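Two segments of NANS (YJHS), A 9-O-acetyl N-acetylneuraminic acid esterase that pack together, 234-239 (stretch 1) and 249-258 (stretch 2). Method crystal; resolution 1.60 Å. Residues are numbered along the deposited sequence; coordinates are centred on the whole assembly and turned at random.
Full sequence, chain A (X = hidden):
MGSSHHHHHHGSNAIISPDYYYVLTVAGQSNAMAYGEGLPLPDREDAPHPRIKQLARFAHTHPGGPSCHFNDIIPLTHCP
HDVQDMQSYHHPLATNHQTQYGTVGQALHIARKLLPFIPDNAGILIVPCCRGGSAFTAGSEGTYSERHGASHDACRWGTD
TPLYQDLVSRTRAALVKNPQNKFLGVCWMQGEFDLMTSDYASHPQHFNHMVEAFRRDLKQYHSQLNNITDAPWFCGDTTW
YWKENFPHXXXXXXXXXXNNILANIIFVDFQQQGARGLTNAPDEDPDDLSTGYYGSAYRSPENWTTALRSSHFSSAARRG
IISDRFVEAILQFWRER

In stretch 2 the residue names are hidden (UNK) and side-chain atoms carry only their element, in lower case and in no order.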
# COMPACT_ATOMS: atom_id res chain seq x y z
N PHE A 234 5.82 -2.26 9.22
CA PHE A 234 6.77 -2.75 8.23
C PHE A 234 6.98 -1.64 7.22
O PHE A 234 6.09 -1.31 6.43
CB PHE A 234 6.24 -4.01 7.57
CG PHE A 234 5.97 -5.10 8.55
CD1 PHE A 234 7.01 -5.92 9.00
CD2 PHE A 234 4.69 -5.27 9.06
CE1 PHE A 234 6.76 -6.94 9.93
CE2 PHE A 234 4.43 -6.28 9.99
CZ PHE A 234 5.47 -7.10 10.44
N CYS A 235 8.13 -1.00 7.33
CA CYS A 235 8.36 0.23 6.57
C CYS A 235 9.23 -0.11 5.37
O CYS A 235 10.38 -0.56 5.52
CB CYS A 235 9.03 1.27 7.47
SG CYS A 235 8.03 1.70 8.87
N GLY A 236 8.70 0.08 4.18
CA GLY A 236 9.40 -0.31 2.97
C GLY A 236 10.31 0.77 2.41
O GLY A 236 10.09 1.98 2.61
N ASP A 237 11.30 0.32 1.68
CA ASP A 237 12.25 1.19 1.00
C ASP A 237 11.60 1.89 -0.22
O ASP A 237 10.38 1.76 -0.49
CB ASP A 237 13.45 0.32 0.58
CG ASP A 237 14.78 1.10 0.48
OD1 ASP A 237 14.79 2.34 0.63
OD2 ASP A 237 15.82 0.43 0.25
N THR A 238 12.40 2.65 -0.95
CA THR A 238 11.92 3.36 -2.14
C THR A 238 12.80 2.98 -3.34
O THR A 238 13.69 2.12 -3.21
CB THR A 238 11.87 4.88 -1.90
OG1 THR A 238 11.25 5.53 -3.03
CG2 THR A 238 13.24 5.45 -1.65
N THR A 239 12.51 3.56 -4.51
CA THR A 239 13.24 3.20 -5.73
C THR A 239 14.60 3.88 -5.83
O THR A 239 14.88 4.85 -5.12
CB THR A 239 12.47 3.57 -7.02
OG1 THR A 239 12.64 4.97 -7.29
CG2 THR A 239 11.01 3.23 -6.89
N UNK A 249 18.84 13.42 2.27
CA UNK A 249 17.50 13.31 2.81
C UNK A 249 17.10 11.83 2.98
O UNK A 249 16.43 11.49 3.92
c UNK A 249 16.51 14.04 1.93
N UNK A 250 17.50 10.97 2.05
CA UNK A 250 17.20 9.55 2.17
C UNK A 250 17.79 8.94 3.46
O UNK A 250 17.12 8.18 4.19
c UNK A 250 16.28 6.73 0.78
c UNK A 250 17.21 4.59 1.35
c UNK A 250 17.51 7.35 1.02
c UNK A 250 18.44 5.18 1.58
c UNK A 250 16.13 5.36 0.95
c UNK A 250 17.66 8.81 0.89
c UNK A 250 18.58 6.56 1.42
o UNK A 250 17.11 3.23 1.50
N UNK A 251 19.03 9.32 3.76
CA UNK A 251 19.72 8.85 4.95
C UNK A 251 18.95 9.27 6.22
O UNK A 251 18.80 8.47 7.14
o UNK A 251 24.07 8.10 6.39
c UNK A 251 21.93 9.13 6.21
o UNK A 251 24.00 10.08 5.41
c UNK A 251 23.44 9.11 5.98
c UNK A 251 21.14 9.42 4.95
N UNK A 252 18.42 10.49 6.24
CA UNK A 252 17.67 10.97 7.41
C UNK A 252 16.32 10.28 7.52
O UNK A 252 15.96 9.70 8.56
c UNK A 252 17.50 12.46 7.37
N UNK A 253 15.58 10.29 6.41
CA UNK A 253 14.21 9.80 6.44
C UNK A 253 14.11 8.28 6.52
O UNK A 253 13.44 7.73 7.41
c UNK A 253 13.30 11.89 5.47
c UNK A 253 12.53 12.69 4.41
c UNK A 253 13.40 10.38 5.28
c UNK A 253 12.01 9.68 5.16
N UNK A 254 14.78 7.61 5.58
CA UNK A 254 14.69 6.16 5.52
C UNK A 254 15.62 5.52 6.54
O UNK A 254 15.36 4.41 7.01
c UNK A 254 11.39 6.35 1.66
c UNK A 254 11.62 5.10 2.21
c UNK A 254 13.69 5.89 3.21
c UNK A 254 12.76 4.88 2.97
c UNK A 254 12.28 7.39 1.90
c UNK A 254 13.43 7.14 2.66
o UNK A 254 10.24 6.56 0.89
c UNK A 254 14.91 5.64 4.09
N UNK A 255 16.65 6.24 6.95
CA UNK A 255 17.50 5.75 8.04
C UNK A 255 16.70 5.64 9.33
O UNK A 255 16.90 4.70 10.12
N UNK A 256 15.76 6.55 9.51
CA UNK A 256 14.92 6.54 10.69
C UNK A 256 13.99 5.32 10.76
O UNK A 256 13.48 4.97 11.82
n UNK A 256 12.04 8.09 11.99
o UNK A 256 13.95 7.85 13.20
c UNK A 256 13.36 7.91 12.10
c UNK A 256 14.13 7.83 10.80
N UNK A 257 13.76 4.68 9.63
CA UNK A 257 12.97 3.44 9.60
C UNK A 257 13.81 2.24 10.04
O UNK A 257 13.26 1.20 10.38
c UNK A 257 11.45 4.62 6.39
c UNK A 257 11.42 4.18 7.71
c UNK A 257 9.47 5.61 8.08
o UNK A 257 8.61 6.95 6.24
c UNK A 257 12.45 3.17 8.20
c UNK A 257 9.52 6.03 6.74
c UNK A 257 10.51 5.54 5.91
c UNK A 257 10.41 4.66 8.54
N UNK A 258 15.13 2.41 10.03
CA UNK A 258 16.10 1.36 10.33
C UNK A 258 16.70 1.52 11.73
O UNK A 258 17.20 0.55 12.33
c UNK A 258 16.84 1.18 7.90
c UNK A 258 17.89 1.60 6.87
c UNK A 258 17.25 1.41 9.32
n UNK A 258 17.51 2.54 5.99
o UNK A 258 19.00 1.07 6.84
O HOH W 1 8.85 4.27 0.07

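Position 249 carries one side-chain carbon and no other side-chain atom, the composition of alanine; it lies out of reach of stretch 1. This is A249, and its O accepts a helical hydrogen bond from the backbone N of position 253, 2.9 Å away.

Position 250 has one carbon leading to a six-carbon ring that bears one oxygen. CA-to-CB points toward stretch 1, and the ring oxygen lies 2.6 Å from D237 OD1. A hydroxylated six-membered ring means tyrosine, Y250. The hydrogen bond runs from Y250 OH to D237 OD1, with the carboxylate oxygen at the ring edge, near its plane, where a phenolic hydrogen can be directed. T238 CG2 approaches Y250 CE1 at 3.9 Å.

Position 251 shows three carbons, the third carrying two oxygens. An unbranched chain ending in a carboxylate of this length is glutamate, E251; it is exposed and touches nothing on stretch 1.

Position 252 again has a single carbon, so it is A252, also out of reach.

Position 253 has four carbons, forked at the first, with one arm two carbons long. That branching defines isoleucine, I253, buried, with its side chain out of reach of stretch 1.

Position 254 repeats the pattern of one carbon, a six-carbon ring and one oxygen. Over one face of the ring sits T238 CG2, 4.2 Å from the centroid and 22° off the normal, a CH-pi contact; G236 O lies at the edge. The residue is tyrosine, Y254, with G236 O 3.5 Å from Y254 CE1 and T238 CB 3.6 Å from Y254 OH.

Position 255 has no side-chain atoms and is therefore glycine, G255. An ideal CB here would come within 2.1 Å of E251 O, so the backbone path leaves no room for one.

Position 256 has two carbons, the second bearing one oxygen and one nitrogen: the short amide of asparagine, N256, directed to no atom of stretch 1.

Position 257 is a third ring of six carbons with one oxygen, attached through one carbon. C235 CB stands over one face, 4.1 Å from the centroid and 26° off the normal. This is Y257, and C235 CB to Y257 CG measures 3.8 Å.

Position 258 has three carbons, the third carrying one oxygen and one nitrogen, and makes no contact with stretch 1; this is glutamine, Q258. Its end bends back within the stretch, where Q258 NE2 donates to Y254 O at 3.0 Å.

The contact buries 297 Å² in total and rests on three tyrosines pointing toward stretch 1. Y257 and Y254 offer ring faces to C235 CB and T238 CG2, while Y250 supplies the direct hydrogen bond. D237 OD1 also accepts a weak bond from T238 N at 2.9 Å, which ties the loop to the same carboxylate oxygen. A water completes the junction: it donates to D237 O at 3.0 Å and accepts from Y254 OH at 2.8 Å, linking backbone and phenol where they do not bond directly.

Stretch 2 (249-258) AYEAIYGNYQ
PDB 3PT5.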